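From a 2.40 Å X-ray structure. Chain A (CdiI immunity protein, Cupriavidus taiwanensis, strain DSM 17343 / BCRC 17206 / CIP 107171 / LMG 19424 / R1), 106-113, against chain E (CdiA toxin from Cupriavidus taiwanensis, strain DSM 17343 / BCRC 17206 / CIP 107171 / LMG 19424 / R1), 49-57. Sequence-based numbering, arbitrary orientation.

Chain A 106-113: LDDLRIFR
Chain E, residues 49-57: VRAWKDLTS

Chain A contributes one continuous run of helix, 106-113, part of a longer helix that extends beyond the stretch in both directions. Phi/psi values lie near -64/-45 through most of it, and the i to i+4 ladder runs from R110(A) N to L106(A) O at 2.9 Å through R113(A) N to L109(A) O at 2.9 Å; at R113(A) the angles shift to -128/-8. Chain E is less regular. It arrives as a strand at V49(E) (-85/141), with R50(E) still extended at -132/156, and turns through a 3-10 segment, 52-54, where D54(E) N bonds A51(E) O at 2.7 Å. L55(E) (-86/152) and T56(E) (-84/173) are extended again, and T56(E) is the N-cap of the helix that follows.

Register is set by two CA pairs: I111(A) CA lies 6.2 Å from D54(E) CA, and D107(A) CA lies 7.8 Å from T56(E) CA. As chain A advances one helical turn, chain E therefore steps backward. D107(A), D108(A), I111(A) and F112(A) form the contacting side of the helix, while L106(A), L109(A), R110(A) and R113(A) stay out of reach. Together the stretches bury 345 Å².

The polar anchor is R50(E), with CB directed toward the helix and chi angles m, t, t and 179°. This extended side chain carries its guanidinium to D108(A), an m rotamer with chi2 near 0°. R50(E) NH2 donates to D108(A) OD1 at 2.7 Å with an N-H...O angle of 142°, a salt bridge approached at the guanidinium edge. R50(E) NH1 donates to D54(E) O at 3.1 Å, so the same group that pairs with the helix also braces its own turn.

F112(A), chi1 -74° and chi2 -84°, begins sideways, but its ring comes nearer. F112(A) CE2 sits 3.7 Å from R50(E) NE, placing the ring edge over one guanidinium face while the guanidinium edge remains available to D108(A). F112(A) CE1 approaches D54(E) OD2 at 3.6 Å. The other carboxylate oxygen, D54(E) OD1, forms a salt bridge with K53(E) NZ at 3.2 Å.

I111(A), m at both chi angles, points toward the turn and packs CG2 3.5 Å from D54(E) O and 4.0 Å from D54(E) CB, a van der Waals fit against the turn. One turn earlier, D107(A) (m) brings OD2 to 3.9 Å from T56(E) CG2. With chi1 at 86°, T56(E) offers this methyl to the helix while its OG1 caps a backbone nitrogen just beyond the stretch.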

# COMPACT_ATOMS: atom_id res chain seq x y z
N LEU A 106 8.44 2.98 3.15
CA LEU A 106 9.38 3.29 4.22
C LEU A 106 8.68 3.93 5.44
O LEU A 106 8.98 3.58 6.58
CB LEU A 106 10.45 4.23 3.67
CG LEU A 106 11.85 4.17 4.24
CD1 LEU A 106 12.43 2.76 4.13
CD2 LEU A 106 12.71 5.19 3.49
N ASP A 107 7.75 4.86 5.17
CA ASP A 107 6.83 5.37 6.21
C ASP A 107 6.17 4.20 6.93
O ASP A 107 6.11 4.19 8.15
CB ASP A 107 5.74 6.28 5.60
CG ASP A 107 6.24 7.70 5.29
OD1 ASP A 107 7.45 7.97 5.47
OD2 ASP A 107 5.41 8.55 4.86
N ASP A 108 5.69 3.21 6.17
CA ASP A 108 5.02 2.03 6.75
C ASP A 108 5.98 1.22 7.61
O ASP A 108 5.62 0.79 8.71
CB ASP A 108 4.37 1.16 5.64
CG ASP A 108 3.21 1.88 4.92
OD1 ASP A 108 2.91 3.05 5.26
OD2 ASP A 108 2.60 1.26 4.01
N LEU A 109 7.21 1.03 7.12
CA LEU A 109 8.24 0.29 7.86
C LEU A 109 8.58 0.97 9.18
O LEU A 109 8.53 0.35 10.25
CB LEU A 109 9.51 0.14 7.02
CG LEU A 109 10.56 -0.84 7.54
CD1 LEU A 109 9.99 -2.25 7.64
CD2 LEU A 109 11.81 -0.83 6.67
N ARG A 110 8.90 2.26 9.11
CA ARG A 110 9.35 3.04 10.27
C ARG A 110 8.28 3.13 11.38
O ARG A 110 8.61 3.13 12.57
CB ARG A 110 9.78 4.45 9.84
CG ARG A 110 10.92 4.50 8.80
CD ARG A 110 12.30 4.41 9.43
NE ARG A 110 13.38 4.07 8.49
CZ ARG A 110 13.95 4.90 7.60
NH1 ARG A 110 14.95 4.47 6.83
NH2 ARG A 110 13.52 6.17 7.47
N ILE A 111 7.01 3.19 10.99
CA ILE A 111 5.91 3.33 11.94
C ILE A 111 5.65 1.99 12.63
O ILE A 111 5.72 1.88 13.86
CB ILE A 111 4.62 3.82 11.24
CG1 ILE A 111 4.74 5.30 10.81
CG2 ILE A 111 3.39 3.60 12.12
CD1 ILE A 111 4.50 6.33 11.90
N PHE A 112 5.32 0.98 11.83
CA PHE A 112 4.84 -0.29 12.35
C PHE A 112 5.93 -1.19 12.90
O PHE A 112 5.63 -2.09 13.67
CB PHE A 112 4.02 -1.04 11.28
CG PHE A 112 2.67 -0.45 11.07
CD1 PHE A 112 1.62 -0.80 11.90
CD2 PHE A 112 2.46 0.50 10.08
CE1 PHE A 112 0.36 -0.23 11.73
CE2 PHE A 112 1.21 1.08 9.91
CZ PHE A 112 0.16 0.71 10.74
N ARG A 113 7.18 -0.96 12.50
CA ARG A 113 8.26 -1.88 12.86
C ARG A 113 9.51 -1.28 13.51
O ARG A 113 10.35 -2.05 13.95
CB ARG A 113 8.65 -2.70 11.63
CG ARG A 113 7.53 -3.56 11.07
CD ARG A 113 7.09 -4.60 12.08
NE ARG A 113 5.77 -5.16 11.79
CZ ARG A 113 4.85 -5.50 12.69
NH1 ARG A 113 5.05 -5.32 14.00
NH2 ARG A 113 3.70 -6.02 12.28
N VAL E 49 -7.33 0.25 7.74
CA VAL E 49 -7.60 1.04 8.95
C VAL E 49 -6.32 1.32 9.74
O VAL E 49 -5.45 0.46 9.86
CB VAL E 49 -8.58 0.31 9.88
CG1 VAL E 49 -8.91 1.16 11.11
CG2 VAL E 49 -9.85 -0.08 9.12
N ARG E 50 -6.21 2.53 10.28
CA ARG E 50 -5.10 2.85 11.18
C ARG E 50 -5.55 3.53 12.48
O ARG E 50 -6.60 4.15 12.53
CB ARG E 50 -4.06 3.71 10.46
CG ARG E 50 -3.14 2.95 9.52
CD ARG E 50 -1.87 3.75 9.22
NE ARG E 50 -1.15 3.21 8.07
CZ ARG E 50 -0.02 3.72 7.57
NH1 ARG E 50 0.59 4.76 8.16
NH2 ARG E 50 0.54 3.16 6.51
N ALA E 51 -4.72 3.39 13.51
CA ALA E 51 -4.88 4.12 14.77
C ALA E 51 -4.18 5.50 14.68
O ALA E 51 -3.09 5.61 14.12
CB ALA E 51 -4.29 3.31 15.92
N TRP E 52 -4.80 6.53 15.26
CA TRP E 52 -4.29 7.90 15.21
C TRP E 52 -2.75 8.05 15.32
O TRP E 52 -2.15 8.79 14.55
CB TRP E 52 -4.97 8.76 16.30
CG TRP E 52 -4.43 10.15 16.34
CD1 TRP E 52 -3.53 10.66 17.23
CD2 TRP E 52 -4.69 11.21 15.40
NE1 TRP E 52 -3.23 11.96 16.92
CE2 TRP E 52 -3.93 12.33 15.80
CE3 TRP E 52 -5.51 11.31 14.27
CZ2 TRP E 52 -3.97 13.55 15.11
CZ3 TRP E 52 -5.54 12.52 13.58
CH2 TRP E 52 -4.77 13.63 14.01
N LYS E 53 -2.14 7.35 16.28
CA LYS E 53 -0.68 7.45 16.51
C LYS E 53 0.17 6.82 15.39
O LYS E 53 1.35 7.14 15.25
CB LYS E 53 -0.30 6.84 17.88
CG LYS E 53 -0.28 5.32 17.90
CD LYS E 53 -0.39 4.71 19.29
CE LYS E 53 -0.70 3.21 19.23
NZ LYS E 53 0.19 2.44 18.32
N ASP E 54 -0.44 5.90 14.63
CA ASP E 54 0.19 5.27 13.45
C ASP E 54 0.16 6.11 12.15
O ASP E 54 0.76 5.70 11.15
CB ASP E 54 -0.43 3.88 13.20
CG ASP E 54 -0.19 2.91 14.36
OD1 ASP E 54 0.63 3.22 15.24
OD2 ASP E 54 -0.81 1.83 14.38
N LEU E 55 -0.52 7.25 12.15
CA LEU E 55 -0.49 8.18 11.00
C LEU E 55 0.72 9.08 11.15
O LEU E 55 1.15 9.35 12.28
CB LEU E 55 -1.75 9.04 10.93
CG LEU E 55 -3.10 8.43 11.29
CD1 LEU E 55 -4.20 9.37 10.79
CD2 LEU E 55 -3.29 7.02 10.73
N THR E 56 1.26 9.57 10.04
CA THR E 56 2.43 10.46 10.08
C THR E 56 1.97 11.89 10.34
O THR E 56 0.77 12.17 10.34
CB THR E 56 3.29 10.43 8.78
OG1 THR E 56 2.78 11.36 7.82
CG2 THR E 56 3.37 9.03 8.16
N SER E 57 2.93 12.79 10.54
CA SER E 57 2.65 14.22 10.69
C SER E 57 1.87 14.73 9.48
O SER E 57 0.79 15.31 9.64
CB SER E 57 3.94 15.03 10.90
OG SER E 57 4.85 14.90 9.81